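Local coordinates for protein francisella virulence factor (Francisella novicida, PDB 5EVF) that is of unknown function but is a virulence factor of Francisella, probably contributing to infection, at residues N40-S51 and E92-F103. Residues are numbered along the deposited sequence; the frame is centred on the assembly and turned at random.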
loop_
_atom_site.group_PDB
_atom_site.type_symbol
_atom_site.label_atom_id
_atom_site.label_comp_id
_atom_site.label_asym_id
_atom_site.label_seq_id
_atom_site.Cartn_x
_atom_site.Cartn_y
_atom_site.Cartn_z
ATOM N N ASN A 40 -11.839 -8.835 2.675
ATOM C CA ASN A 40 -10.670 -8.213 3.277
ATOM C C ASN A 40 -10.929 -7.879 4.742
ATOM O O ASN A 40 -12.072 -7.724 5.181
ATOM C CB ASN A 40 -10.261 -6.956 2.503
ATOM C CG ASN A 40 -11.164 -5.765 2.786
ATOM O OD1 ASN A 40 -10.914 -4.999 3.720
ATOM N ND2 ASN A 40 -12.214 -5.602 1.986
ATOM N N ILE A 41 -9.839 -7.789 5.511
ATOM C CA ILE A 41 -9.920 -7.421 6.924
ATOM C C ILE A 41 -9.622 -5.949 7.166
ATOM O O ILE A 41 -9.800 -5.469 8.295
ATOM C CB ILE A 41 -8.961 -8.272 7.783
ATOM C CG1 ILE A 41 -7.507 -8.017 7.372
ATOM C CG2 ILE A 41 -9.326 -9.751 7.665
ATOM C CD1 ILE A 41 -6.480 -8.476 8.387
ATOM N N GLY A 42 -9.165 -5.226 6.159
ATOM C CA GLY A 42 -8.784 -3.840 6.336
ATOM C C GLY A 42 -8.038 -3.370 5.106
ATOM O O GLY A 42 -7.798 -4.134 4.169
ATOM N N GLN A 43 -7.693 -2.092 5.121
ATOM C CA GLN A 43 -6.943 -1.481 4.033
ATOM C C GLN A 43 -5.627 -0.932 4.549
ATOM O O GLN A 43 -5.529 -0.499 5.690
ATOM C CB GLN A 43 -7.687 -0.307 3.389
ATOM C CG GLN A 43 -9.152 -0.472 3.177
ATOM C CD GLN A 43 -9.818 0.838 2.783
ATOM O OE1 GLN A 43 -10.988 1.056 3.087
ATOM N NE2 GLN A 43 -9.071 1.723 2.126
ATOM N N VAL A 44 -4.624 -0.930 3.679
ATOM C CA VAL A 44 -3.381 -0.212 3.922
ATOM C C VAL A 44 -3.270 0.851 2.843
ATOM O O VAL A 44 -3.569 0.585 1.673
ATOM C CB VAL A 44 -2.159 -1.159 3.925
ATOM C CG1 VAL A 44 -2.083 -1.971 2.619
ATOM C CG2 VAL A 44 -0.880 -0.387 4.174
ATOM N N ARG A 45 -2.904 2.068 3.240
ATOM C CA ARG A 45 -2.724 3.164 2.300
ATOM C C ARG A 45 -1.359 3.772 2.550
ATOM O O ARG A 45 -1.031 4.114 3.690
ATOM C CB ARG A 45 -3.824 4.223 2.436
ATOM C CG ARG A 45 -5.237 3.686 2.231
ATOM C CD ARG A 45 -6.249 4.811 2.244
ATOM N NE ARG A 45 -7.616 4.306 2.122
ATOM C CZ ARG A 45 -8.690 5.088 2.107
ATOM N NH1 ARG A 45 -8.560 6.406 2.190
ATOM N NH2 ARG A 45 -9.899 4.551 1.999
ATOM N N THR A 46 -0.549 3.881 1.498
ATOM C CA THR A 46 0.746 4.531 1.633
ATOM C C THR A 46 0.882 5.617 0.576
ATOM O O THR A 46 0.173 5.628 -0.430
ATOM C CB THR A 46 1.908 3.534 1.511
ATOM O OG1 THR A 46 1.784 2.794 0.292
ATOM C CG2 THR A 46 1.880 2.558 2.655
ATOM N N SER A 47 1.808 6.541 0.814
ATOM C CA SER A 47 1.995 7.593 -0.168
ATOM C C SER A 47 3.385 8.191 -0.019
ATOM O O SER A 47 3.943 8.238 1.075
ATOM C CB SER A 47 0.928 8.675 -0.023
ATOM O OG SER A 47 1.104 9.379 1.178
ATOM N N THR A 48 3.927 8.648 -1.144
ATOM C CA THR A 48 5.246 9.265 -1.213
ATOM C C THR A 48 5.151 10.476 -2.129
ATOM O O THR A 48 4.534 10.398 -3.189
ATOM C CB THR A 48 6.285 8.288 -1.776
ATOM O OG1 THR A 48 6.213 7.049 -1.066
ATOM C CG2 THR A 48 7.708 8.885 -1.706
ATOM N N HIS A 49 5.751 11.597 -1.729
ATOM C CA HIS A 49 5.753 12.760 -2.607
ATOM C C HIS A 49 6.647 12.520 -3.812
ATOM O O HIS A 49 7.624 11.770 -3.750
ATOM C CB HIS A 49 6.211 14.020 -1.865
ATOM C CG HIS A 49 5.141 14.636 -1.024
ATOM N ND1 HIS A 49 5.088 14.480 0.345
ATOM C CD2 HIS A 49 4.065 15.385 -1.361
ATOM C CE1 HIS A 49 4.032 15.120 0.817
ATOM N NE2 HIS A 49 3.395 15.678 -0.198
ATOM N N VAL A 50 6.295 13.176 -4.919
ATOM C CA VAL A 50 6.966 12.935 -6.195
ATOM C C VAL A 50 8.341 13.584 -6.219
ATOM O O VAL A 50 9.334 12.956 -6.616
ATOM C CB VAL A 50 6.087 13.442 -7.351
ATOM C CG1 VAL A 50 6.889 13.501 -8.651
ATOM C CG2 VAL A 50 4.853 12.554 -7.495
ATOM N N SER A 51 8.418 14.846 -5.800
ATOM C CA SER A 51 9.671 15.605 -5.779
ATOM C C SER A 51 10.267 15.563 -7.186
ATOM O O SER A 51 9.566 15.900 -8.151
ATOM C CB SER A 51 10.556 15.053 -4.672
ATOM O OG SER A 51 11.795 15.733 -4.644
ATOM N N GLU A 92 6.271 18.523 -8.277
ATOM C CA GLU A 92 7.105 18.082 -7.163
ATOM C C GLU A 92 6.299 17.928 -5.875
ATOM O O GLU A 92 6.636 17.090 -5.030
ATOM C CB GLU A 92 8.271 19.057 -6.963
ATOM C CG GLU A 92 9.129 19.254 -8.217
ATOM C CD GLU A 92 10.607 19.472 -7.914
ATOM O OE1 GLU A 92 11.450 18.801 -8.550
ATOM O OE2 GLU A 92 10.926 20.318 -7.049
ATOM N N LEU A 93 5.223 18.695 -5.718
ATOM C CA LEU A 93 4.382 18.596 -4.532
ATOM C C LEU A 93 3.313 17.520 -4.651
ATOM O O LEU A 93 2.522 17.347 -3.718
ATOM C CB LEU A 93 3.716 19.944 -4.237
ATOM C CG LEU A 93 4.660 21.099 -3.900
ATOM C CD1 LEU A 93 3.968 22.434 -4.115
ATOM C CD2 LEU A 93 5.162 20.979 -2.470
ATOM N N SER A 94 3.265 16.807 -5.771
ATOM C CA SER A 94 2.312 15.724 -5.927
ATOM C C SER A 94 2.723 14.521 -5.084
ATOM O O SER A 94 3.866 14.401 -4.633
ATOM C CB SER A 94 2.201 15.312 -7.395
ATOM O OG SER A 94 1.629 16.362 -8.160
ATOM N N SER A 95 1.769 13.621 -4.890
ATOM C CA SER A 95 2.022 12.353 -4.224
ATOM C C SER A 95 1.548 11.204 -5.094
ATOM O O SER A 95 0.502 11.289 -5.744
ATOM C CB SER A 95 1.315 12.284 -2.868
ATOM O OG SER A 95 1.980 13.104 -1.925
ATOM N N VAL A 96 2.320 10.128 -5.083
ATOM C CA VAL A 96 1.906 8.842 -5.622
ATOM C C VAL A 96 1.415 8.019 -4.449
ATOM O O VAL A 96 2.067 7.981 -3.401
ATOM C CB VAL A 96 3.070 8.140 -6.338
ATOM C CG1 VAL A 96 2.670 6.730 -6.735
ATOM C CG2 VAL A 96 3.490 8.945 -7.552
ATOM N N GLN A 97 0.251 7.397 -4.598
ATOM C CA GLN A 97 -0.369 6.704 -3.486
ATOM C C GLN A 97 -0.545 5.236 -3.832
ATOM O O GLN A 97 -0.400 4.820 -4.982
ATOM C CB GLN A 97 -1.705 7.357 -3.130
ATOM C CG GLN A 97 -1.519 8.824 -2.794
ATOM C CD GLN A 97 -2.740 9.465 -2.174
ATOM O OE1 GLN A 97 -3.853 8.952 -2.289
ATOM N NE2 GLN A 97 -2.539 10.604 -1.513
ATOM N N LEU A 98 -0.818 4.447 -2.805
ATOM C CA LEU A 98 -1.145 3.045 -2.988
ATOM C C LEU A 98 -2.342 2.742 -2.108
ATOM O O LEU A 98 -2.398 3.199 -0.961
ATOM C CB LEU A 98 0.045 2.141 -2.611
ATOM C CG LEU A 98 -0.178 0.635 -2.583
ATOM C CD1 LEU A 98 1.143 -0.058 -2.836
ATOM C CD2 LEU A 98 -0.722 0.191 -1.239
ATOM N N ARG A 99 -3.283 1.968 -2.645
ATOM C CA ARG A 99 -4.410 1.426 -1.888
ATOM C C ARG A 99 -4.264 -0.084 -1.877
ATOM O O ARG A 99 -4.152 -0.701 -2.943
ATOM C CB ARG A 99 -5.735 1.836 -2.529
ATOM C CG ARG A 99 -6.982 1.182 -1.920
ATOM C CD ARG A 99 -7.361 1.883 -0.633
ATOM N NE ARG A 99 -7.749 3.264 -0.867
ATOM C CZ ARG A 99 -9.004 3.667 -1.084
ATOM N NH1 ARG A 99 -10.022 2.799 -1.073
ATOM N NH2 ARG A 99 -9.263 4.957 -1.299
ATOM N N GLY A 100 -4.229 -0.666 -0.693
ATOM C CA GLY A 100 -4.092 -2.107 -0.556
ATOM C C GLY A 100 -5.204 -2.635 0.323
ATOM O O GLY A 100 -5.686 -1.936 1.215
ATOM N N TYR A 101 -5.671 -3.831 -0.003
ATOM C CA TYR A 101 -6.637 -4.536 0.833
ATOM C C TYR A 101 -5.936 -5.735 1.439
ATOM O O TYR A 101 -5.254 -6.478 0.725
ATOM C CB TYR A 101 -7.863 -4.948 0.028
ATOM C CG TYR A 101 -8.651 -3.722 -0.372
ATOM C CD1 TYR A 101 -9.722 -3.306 0.396
ATOM C CD2 TYR A 101 -8.294 -2.961 -1.478
ATOM C CE1 TYR A 101 -10.433 -2.191 0.080
ATOM C CE2 TYR A 101 -9.013 -1.812 -1.804
ATOM C CZ TYR A 101 -10.088 -1.451 -1.020
ATOM O OH TYR A 101 -10.838 -0.325 -1.299
ATOM N N ALA A 102 -6.091 -5.906 2.753
ATOM C CA ALA A 102 -5.409 -6.955 3.494
ATOM C C ALA A 102 -6.343 -8.129 3.737
ATOM O O ALA A 102 -7.538 -7.944 3.971
ATOM C CB ALA A 102 -4.899 -6.427 4.834
ATOM N N PHE A 103 -5.778 -9.335 3.710
ATOM C CA PHE A 103 -6.538 -10.562 3.873
ATOM C C PHE A 103 -5.827 -11.485 4.849
ATOM O O PHE A 103 -4.599 -11.458 4.970
ATOM C CB PHE A 103 -6.714 -11.270 2.534
ATOM C CG PHE A 103 -7.458 -10.457 1.519
ATOM C CD1 PHE A 103 -6.811 -9.478 0.777
ATOM C CD2 PHE A 103 -8.800 -10.680 1.285
ATOM C CE1 PHE A 103 -7.499 -8.729 -0.161
ATOM C CE2 PHE A 103 -9.488 -9.933 0.334
ATOM C CZ PHE A 103 -8.840 -8.960 -0.380
#
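Strands 42-49 and 95-103 run antiparallel, their backbones joined by paired hydrogen bonds at Val44 with Gly100, Thr46 with Leu98 and Thr48 with Val96. Beyond the strand end single backbone bonds continue the contact, Val50 N to Ser94 O (2.7 Å) and Ser51 N to Glu92 O, while at the other end Ile41 N reaches Ala102 O.

On the face carrying the non-hydrogen-bonded pairs, Arg45 and Arg99 lie side by side with their guanidinium groups stacked, centres 3.5 Å apart and planes 12° from parallel. Arg45 is extended from CG to NE, whereas Arg99 bends at chi2 (79°) and chi3 (64°), which folds its guanidinium over that of Arg45. Within its own strand, Arg99 NH1 also donates to Tyr101 OH at 3.2 Å, nearly in the guanidinium plane, which would help hold the stacked group in this orientation. Further along this face, Ser95 OG sits over the His49 ring, 3.1 Å from CD2.

Asn40 packs its CB over the Phe103 ring in a CH-pi contact, 4.0 Å from the ring centroid, while its ND2 is held by Thr37 O.

The other face turns toward helix 56-73. There Thr46 OG1 lies 3.4 Å from Leu98 CB and is hydrogen-bonded to Asn63 O, and Val50 CG2 meets Val96 CG2. Strand 95-103 is the middle strand of a mixed five-stranded sheet, with 42-49 between it and 6-12; the helix packs on one face, a two-layer alpha/beta sandwich.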